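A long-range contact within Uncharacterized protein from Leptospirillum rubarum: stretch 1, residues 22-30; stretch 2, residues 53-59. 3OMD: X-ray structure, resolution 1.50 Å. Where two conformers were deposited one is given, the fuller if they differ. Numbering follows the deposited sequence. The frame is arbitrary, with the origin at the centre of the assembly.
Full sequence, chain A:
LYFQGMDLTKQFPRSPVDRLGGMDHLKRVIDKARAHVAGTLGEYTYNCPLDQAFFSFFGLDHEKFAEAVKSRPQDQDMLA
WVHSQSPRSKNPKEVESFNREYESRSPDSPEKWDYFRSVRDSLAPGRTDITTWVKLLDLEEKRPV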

# COMPACT_ATOMS: atom_id res chain seq x y z
N GLY A 22 6.12 12.17 -0.05
CA GLY A 22 7.38 11.45 0.12
C GLY A 22 7.21 10.02 0.62
O GLY A 22 8.23 9.29 0.70
N MSE A 23 5.97 9.59 0.91
CA MSE A 23 5.79 8.26 1.56
C MSE A 23 5.32 7.20 0.57
O MSE A 23 4.40 7.42 -0.21
N ASP A 24 5.93 6.02 0.68
CA ASP A 24 5.41 4.79 0.03
C ASP A 24 4.11 4.37 0.74
O ASP A 24 3.79 4.85 1.84
N HIS A 25 3.39 3.47 0.09
CA HIS A 25 2.15 2.83 0.57
C HIS A 25 0.93 3.76 0.68
O HIS A 25 -0.20 3.28 0.56
N LEU A 26 1.16 5.06 0.92
CA LEU A 26 0.01 5.96 1.24
C LEU A 26 -1.02 6.00 0.08
O LEU A 26 -2.24 5.85 0.32
N LYS A 27 -0.57 6.20 -1.17
CA LYS A 27 -1.56 6.20 -2.28
C LYS A 27 -2.30 4.86 -2.34
O LYS A 27 -3.51 4.83 -2.56
N ARG A 28 -1.54 3.76 -2.20
CA ARG A 28 -2.11 2.43 -2.32
C ARG A 28 -3.18 2.20 -1.25
O ARG A 28 -4.27 1.66 -1.53
N VAL A 29 -2.88 2.58 -0.01
CA VAL A 29 -3.85 2.37 1.05
C VAL A 29 -5.01 3.37 1.01
O VAL A 29 -6.09 3.02 1.49
N ILE A 30 -4.79 4.58 0.50
CA ILE A 30 -5.96 5.41 0.15
C ILE A 30 -6.93 4.64 -0.74
O ILE A 30 -8.14 4.59 -0.49
N ALA A 53 1.45 -2.41 8.89
CA ALA A 53 2.81 -1.88 9.07
C ALA A 53 2.85 -0.36 8.82
O ALA A 53 3.45 0.38 9.58
N PHE A 54 2.14 0.10 7.80
CA PHE A 54 2.09 1.53 7.49
C PHE A 54 1.34 2.28 8.61
O PHE A 54 1.83 3.29 9.17
N PHE A 55 0.13 1.80 8.94
CA PHE A 55 -0.60 2.46 10.02
C PHE A 55 0.16 2.47 11.35
O PHE A 55 0.17 3.47 12.08
N SER A 56 0.79 1.35 11.68
CA SER A 56 1.54 1.26 12.94
C SER A 56 2.68 2.28 12.93
O SER A 56 2.86 3.04 13.89
N PHE A 57 3.41 2.34 11.82
CA PHE A 57 4.61 3.20 11.76
C PHE A 57 4.25 4.65 12.04
O PHE A 57 4.94 5.35 12.80
N PHE A 58 3.12 5.09 11.47
CA PHE A 58 2.74 6.50 11.55
C PHE A 58 1.76 6.80 12.66
O PHE A 58 1.43 7.96 12.89
N GLY A 59 1.34 5.76 13.38
CA GLY A 59 0.41 5.93 14.53
C GLY A 59 -0.99 6.28 14.10
O GLY A 59 -1.67 7.07 14.75

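The contact between the two stretches is built around one side chain, Phe 54, which points toward stretch 1 and has the largest area covered by it. Its chi1 is t (173°) and its chi2 of 83° is typical for an aromatic ring. In this conformation the ring enters the space lined by Met 23, the Asp 24 carbonyl, His 25, Leu 26 and Val 29. Leu 26, with chi1 t and chi2 p, leaves its backbone sideways and brings CD1 to 3.9 Å from Phe 54 CZ. Val 29 points toward stretch 2 with chi1 p (77°), and its two methyls serve different rings: CG1 lies 4.0 Å from Phe 54 CE2, while CG2 lies 3.6 Å from Phe 55 CZ. Phe 55 starts sideways from its helix, but with chi1 m its ring end comes nearer and so reaches Val 29.

His 25, at the N-cap position, has positive phi and chi1 t (-154°). Its CB points toward stretch 2, and His 25 CD2 packs 3.5 Å from Phe 54 CB. The two rings meet obliquely, their planes at 47°. Both ring nitrogens are hydrogen-bonded outside the two stretches, ND1 elsewhere in the structure and NE2 to a residue flanking one of them.

Met 23, a selenomethionine, points toward stretch 2 with chi1 (-16°) and chi3 (15°) both off the usual wells. Met 23 SE sits over one face of the Phe 58 ring, 4.3 Å from its centroid, but at the edge of the Phe 54 ring. The modelled CE is too close to both rings, so its exact position carries little weight. Phe 58 takes chi1 m.

No hydrogen bond crosses between the stretches. Asp 24 leaves its backbone sideways and its carboxylate end leads away from stretch 2, chi1 m (-72°); its OD1 is hydrogen-bonded elsewhere in the structure.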

# COMPACT_ATOMS: atom_id res chain seq x y z
CB MSE A 23 4.79 8.28 2.70
CG MSE A 23 4.40 9.55 3.24
SE MSE A 23 3.22 8.97 4.62
CE MSE A 23 3.81 7.10 4.58
CB ASP A 24 6.41 3.65 0.25
CG ASP A 24 7.66 3.79 -0.55
OD1 ASP A 24 7.74 4.60 -1.51
OD2 ASP A 24 8.65 3.05 -0.24
CB HIS A 25 2.33 2.10 1.93
CG HIS A 25 1.35 0.99 2.10
ND1 HIS A 25 1.37 -0.12 1.28
CD2 HIS A 25 0.26 0.86 2.90
CE1 HIS A 25 0.34 -0.90 1.59
NE2 HIS A 25 -0.34 -0.32 2.57
CB LEU A 26 0.53 7.35 1.60
CG LEU A 26 -0.59 8.39 1.84
CD1 LEU A 26 -1.60 7.94 2.90
CD2 LEU A 26 0.09 9.75 2.23
CB LYS A 27 -0.86 6.45 -3.62
CG LYS A 27 -0.43 7.92 -3.80
CD LYS A 27 0.06 8.13 -5.23
CE LYS A 27 0.46 9.58 -5.45
NZ LYS A 27 0.87 9.82 -6.88
CB ARG A 28 -0.98 1.40 -2.17
CG ARG A 28 -1.45 -0.07 -2.35
CD ARG A 28 -0.23 -0.95 -2.43
NE ARG A 28 -0.59 -2.32 -2.77
CZ ARG A 28 -0.79 -2.76 -4.02
NH1 ARG A 28 -0.60 -1.94 -5.06
NH2 ARG A 28 -1.12 -4.03 -4.22
CB VAL A 29 -3.15 2.29 2.44
CG1 VAL A 29 -2.71 3.66 2.97
CG2 VAL A 29 -4.05 1.59 3.44
CB ILE A 30 -5.51 6.74 -0.48
CG1 ILE A 30 -4.85 7.63 0.60
CG2 ILE A 30 -6.71 7.50 -1.15
CD1 ILE A 30 -4.09 8.85 -0.07
CB ALA A 53 3.82 -2.62 8.17
CB PHE A 54 1.36 1.74 6.15
CG PHE A 54 1.12 3.18 5.82
CD1 PHE A 54 2.12 3.95 5.23
CD2 PHE A 54 -0.12 3.76 6.06
CE1 PHE A 54 1.92 5.29 4.94
CE2 PHE A 54 -0.32 5.11 5.79
CZ PHE A 54 0.70 5.87 5.24
CB PHE A 55 -1.98 1.77 10.21
CG PHE A 55 -2.92 1.96 9.01
CD1 PHE A 55 -3.02 3.19 8.37
CD2 PHE A 55 -3.74 0.90 8.59
CE1 PHE A 55 -3.95 3.38 7.30
CE2 PHE A 55 -4.65 1.08 7.52
CZ PHE A 55 -4.77 2.31 6.88
CB SER A 56 2.10 -0.15 13.16
OG SER A 56 2.83 -0.20 14.38
CB PHE A 57 5.27 3.07 10.40
CG PHE A 57 6.62 3.76 10.33
CD1 PHE A 57 7.78 3.04 10.55
CD2 PHE A 57 6.70 5.14 10.08
CE1 PHE A 57 9.04 3.72 10.52
CE2 PHE A 57 7.91 5.81 10.01
CZ PHE A 57 9.10 5.09 10.27
CB PHE A 58 2.26 7.01 10.16
CG PHE A 58 3.38 7.04 9.15
CD1 PHE A 58 4.40 8.00 9.25
CD2 PHE A 58 3.44 6.10 8.15
CE1 PHE A 58 5.47 8.01 8.35
CE2 PHE A 58 4.52 6.12 7.23
CZ PHE A 58 5.52 7.06 7.35